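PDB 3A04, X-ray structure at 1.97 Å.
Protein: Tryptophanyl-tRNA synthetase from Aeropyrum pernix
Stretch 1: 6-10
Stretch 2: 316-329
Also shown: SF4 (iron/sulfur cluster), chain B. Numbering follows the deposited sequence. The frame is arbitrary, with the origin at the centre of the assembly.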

# COMPACT_ATOMS: atom_id res chain seq x y z
N LEU A 6 -41.98 7.25 31.61
CA LEU A 6 -41.09 6.37 32.43
C LEU A 6 -40.15 5.54 31.54
O LEU A 6 -40.23 4.30 31.52
CB LEU A 6 -41.94 5.48 33.34
N ASP A 7 -39.26 6.24 30.84
CA ASP A 7 -38.42 5.68 29.75
C ASP A 7 -36.89 5.61 30.09
O ASP A 7 -36.12 6.44 29.60
CB ASP A 7 -38.68 6.53 28.47
CG ASP A 7 -38.12 5.90 27.17
OD1 ASP A 7 -37.84 4.68 27.12
OD2 ASP A 7 -38.00 6.64 26.17
N PRO A 8 -36.45 4.62 30.92
CA PRO A 8 -35.03 4.63 31.31
C PRO A 8 -34.04 4.32 30.15
O PRO A 8 -32.97 4.95 30.07
CB PRO A 8 -34.95 3.57 32.43
CG PRO A 8 -36.37 3.15 32.70
CD PRO A 8 -37.13 3.43 31.45
N TRP A 9 -34.42 3.37 29.27
CA TRP A 9 -33.59 2.94 28.13
C TRP A 9 -33.54 3.94 26.95
O TRP A 9 -32.58 3.95 26.17
CB TRP A 9 -34.04 1.58 27.58
CG TRP A 9 -33.91 0.37 28.50
CD1 TRP A 9 -34.46 -0.87 28.29
CD2 TRP A 9 -33.23 0.29 29.77
NE1 TRP A 9 -34.15 -1.72 29.33
CE2 TRP A 9 -33.40 -1.04 30.25
CE3 TRP A 9 -32.49 1.20 30.55
CZ2 TRP A 9 -32.86 -1.47 31.47
CZ3 TRP A 9 -31.96 0.77 31.77
CH2 TRP A 9 -32.14 -0.55 32.21
N GLY A 10 -34.57 4.77 26.82
CA GLY A 10 -34.64 5.75 25.73
C GLY A 10 -34.88 5.07 24.39
O GLY A 10 -34.03 5.15 23.48
FE1 SF4 B . -28.21 12.43 38.66
FE2 SF4 B . -30.53 13.47 37.63
FE3 SF4 B . -28.51 15.13 38.47
FE4 SF4 B . -28.10 13.53 36.29
S1 SF4 B . -29.72 15.26 36.53
S2 SF4 B . -26.63 13.88 37.98
S3 SF4 B . -29.27 11.69 36.76
S4 SF4 B . -29.82 13.74 39.80
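Stretch 2 316-329: DDGEVKHIYTSCRL

No hydrogen bond joins the two stretches among the atoms modelled; the helix lies on the N-terminal segment through ring and apolar contacts, and the contact centres on a proline carbon set almost on the axis of a tyrosine ring. Pro8 CA stands 3.8 Å from the centroid of the Tyr324 ring, 5° off the ring normal, a CH-pi contact over the face. Pro8 N lies over a face of the same ring, 3.8 Å from Tyr324 CE2, and Pro8 CB packs 4.0 Å from Tyr324 CD2.

Stretch 2 is helical from 317 to 328. Asp316 caps its start, the side-chain atom OD2 accepting from Glu319 N at 3.1 Å, and bonds such as Tyr324 N to Val320 O, 3.1 Å, carry the helix onward. Stretch 1 has no regular helix or strand. The register runs in opposite senses along the two stretches, the segment lying obliquely to the helix: Leu6 has its nearest CA at Thr325 (CA to CA 7.5 Å), Pro8 at Lys321 (CA to CA 6.0 Å). Residues 308 or more apart in sequence thus meet, burying 367 Å² summed over both sides.

Towards the start of the helix the partner is Trp9. Its CA-to-CB bond points away from the helix, but chi1 near -64° (m) and chi2 of 169° bring the end of the indole nearer. Trp9 CZ3 meets Val320 CG1 at 3.9 Å, with the methyl at the ring edge, near its plane. Trp9 CZ2 lies 3.5 Å from Asp317 CG, and Trp9 CH2 is 4.0 Å from Lys321 CG. Both carboxylate oxygens of Asp317 are hydrogen-bonded elsewhere in the structure. Lys321 offers its aliphatic part here, since the end of its side chain leads away; its CG also comes within 4.4 Å of Pro8 CG.

Further along the helix, Tyr324, with chi1 at 180° (t), directs its CA-to-CB bond toward stretch 1. Its OH comes 3.3 Å from Asp7 O, and its CE2 lies 4.2 Å from Leu6 C. One turn on, Arg328 NH1 gives a weak hydrogen bond to Tyr324 OH, 3.4 Å, and approaches Leu6 N to 3.8 Å. The Leu6 side chain is modelled only to CB, which points away from the helix. Within stretch 1, Gly10 N makes a weak hydrogen bond to Asp7 OD1, 3.3 Å, spanning Pro8 and Trp9. Cys327 takes no part in this contact; its SG binds FE2 of the iron/sulfur cluster at 2.2 Å.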

# COMPACT_ATOMS: atom_id res chain seq x y z
N ASP A 316 -26.16 -3.21 36.47
CA ASP A 316 -27.39 -3.83 37.01
C ASP A 316 -28.55 -2.97 36.57
O ASP A 316 -28.61 -1.79 36.89
CB ASP A 316 -27.32 -3.93 38.54
CG ASP A 316 -28.58 -4.61 39.13
OD1 ASP A 316 -28.64 -5.87 39.04
OD2 ASP A 316 -29.51 -3.89 39.57
N ASP A 317 -29.47 -3.53 35.78
CA ASP A 317 -30.60 -2.72 35.24
C ASP A 317 -31.45 -2.01 36.32
O ASP A 317 -31.82 -0.80 36.16
CB ASP A 317 -31.50 -3.55 34.30
CG ASP A 317 -30.86 -3.87 32.95
OD1 ASP A 317 -29.73 -3.40 32.64
OD2 ASP A 317 -31.47 -4.66 32.19
N GLY A 318 -31.74 -2.72 37.41
CA GLY A 318 -32.56 -2.19 38.50
C GLY A 318 -31.93 -0.96 39.09
O GLY A 318 -32.59 0.05 39.33
N GLU A 319 -30.62 -1.03 39.29
CA GLU A 319 -29.90 0.05 39.96
C GLU A 319 -29.89 1.34 39.12
O GLU A 319 -30.09 2.45 39.62
CB GLU A 319 -28.48 -0.47 40.23
CG GLU A 319 -27.58 0.51 40.90
CD GLU A 319 -26.35 -0.16 41.55
OE1 GLU A 319 -26.02 -1.34 41.28
OE2 GLU A 319 -25.73 0.51 42.37
N VAL A 320 -29.66 1.20 37.80
CA VAL A 320 -29.67 2.38 36.96
C VAL A 320 -31.10 2.90 36.73
O VAL A 320 -31.31 4.11 36.70
CB VAL A 320 -28.81 2.17 35.65
CG1 VAL A 320 -29.50 1.25 34.70
CG2 VAL A 320 -28.49 3.53 35.02
N LYS A 321 -32.09 1.99 36.63
CA LYS A 321 -33.53 2.42 36.67
C LYS A 321 -33.88 3.27 37.92
O LYS A 321 -34.55 4.30 37.84
CB LYS A 321 -34.49 1.22 36.61
CG LYS A 321 -34.37 0.33 35.35
CD LYS A 321 -35.55 -0.73 35.21
CE LYS A 321 -35.41 -2.00 36.12
NZ LYS A 321 -36.20 -2.01 37.45
N HIS A 322 -33.36 2.86 39.07
CA HIS A 322 -33.63 3.60 40.29
C HIS A 322 -33.03 4.96 40.22
O HIS A 322 -33.64 5.95 40.68
CB HIS A 322 -33.07 2.85 41.50
CG HIS A 322 -33.32 3.56 42.81
ND1 HIS A 322 -34.51 3.43 43.52
CD2 HIS A 322 -32.52 4.37 43.55
CE1 HIS A 322 -34.43 4.15 44.63
NE2 HIS A 322 -33.23 4.72 44.67
N ILE A 323 -31.83 5.09 39.63
CA ILE A 323 -31.32 6.45 39.47
C ILE A 323 -32.26 7.29 38.61
O ILE A 323 -32.51 8.45 38.92
CB ILE A 323 -29.87 6.54 38.84
CG1 ILE A 323 -28.80 5.97 39.78
CG2 ILE A 323 -29.57 8.04 38.50
CD1 ILE A 323 -28.77 6.60 41.20
N TYR A 324 -32.70 6.72 37.48
CA TYR A 324 -33.54 7.45 36.54
C TYR A 324 -34.86 7.92 37.22
O TYR A 324 -35.24 9.09 37.13
CB TYR A 324 -33.85 6.55 35.34
CG TYR A 324 -34.71 7.20 34.29
CD1 TYR A 324 -34.14 8.03 33.33
CD2 TYR A 324 -36.10 6.99 34.25
CE1 TYR A 324 -34.88 8.64 32.34
CE2 TYR A 324 -36.89 7.61 33.25
CZ TYR A 324 -36.27 8.44 32.30
OH TYR A 324 -36.98 9.08 31.32
N THR A 325 -35.53 6.95 37.84
CA THR A 325 -36.80 7.13 38.55
C THR A 325 -36.63 8.22 39.61
O THR A 325 -37.30 9.25 39.55
CB THR A 325 -37.24 5.75 39.14
OG1 THR A 325 -37.62 4.87 38.06
CG2 THR A 325 -38.35 5.85 40.22
N SER A 326 -35.69 8.03 40.53
CA SER A 326 -35.41 9.00 41.59
C SER A 326 -35.15 10.41 41.10
O SER A 326 -35.76 11.37 41.62
CB SER A 326 -34.30 8.51 42.54
OG SER A 326 -34.58 7.17 42.92
N CYS A 327 -34.25 10.56 40.12
CA CYS A 327 -34.04 11.86 39.50
C CYS A 327 -35.32 12.41 38.84
O CYS A 327 -35.58 13.60 38.90
CB CYS A 327 -32.94 11.77 38.44
SG CYS A 327 -32.75 13.28 37.51
N ARG A 328 -36.08 11.55 38.17
CA ARG A 328 -37.31 12.00 37.51
C ARG A 328 -38.49 12.20 38.48
O ARG A 328 -39.51 12.76 38.09
CB ARG A 328 -37.74 11.05 36.40
CG ARG A 328 -36.88 11.16 35.16
CD ARG A 328 -37.69 10.85 33.93
NE ARG A 328 -38.76 11.82 33.73
CZ ARG A 328 -39.83 11.61 32.96
NH1 ARG A 328 -39.98 10.45 32.31
NH2 ARG A 328 -40.75 12.57 32.85
N LEU A 329 -38.33 11.74 39.73
CA LEU A 329 -39.34 11.94 40.76
C LEU A 329 -39.04 13.09 41.73
O LEU A 329 -39.83 13.36 42.62
CB LEU A 329 -39.58 10.64 41.54
CG LEU A 329 -40.83 9.85 41.22
CD1 LEU A 329 -41.26 10.04 39.75
CD2 LEU A 329 -40.67 8.39 41.59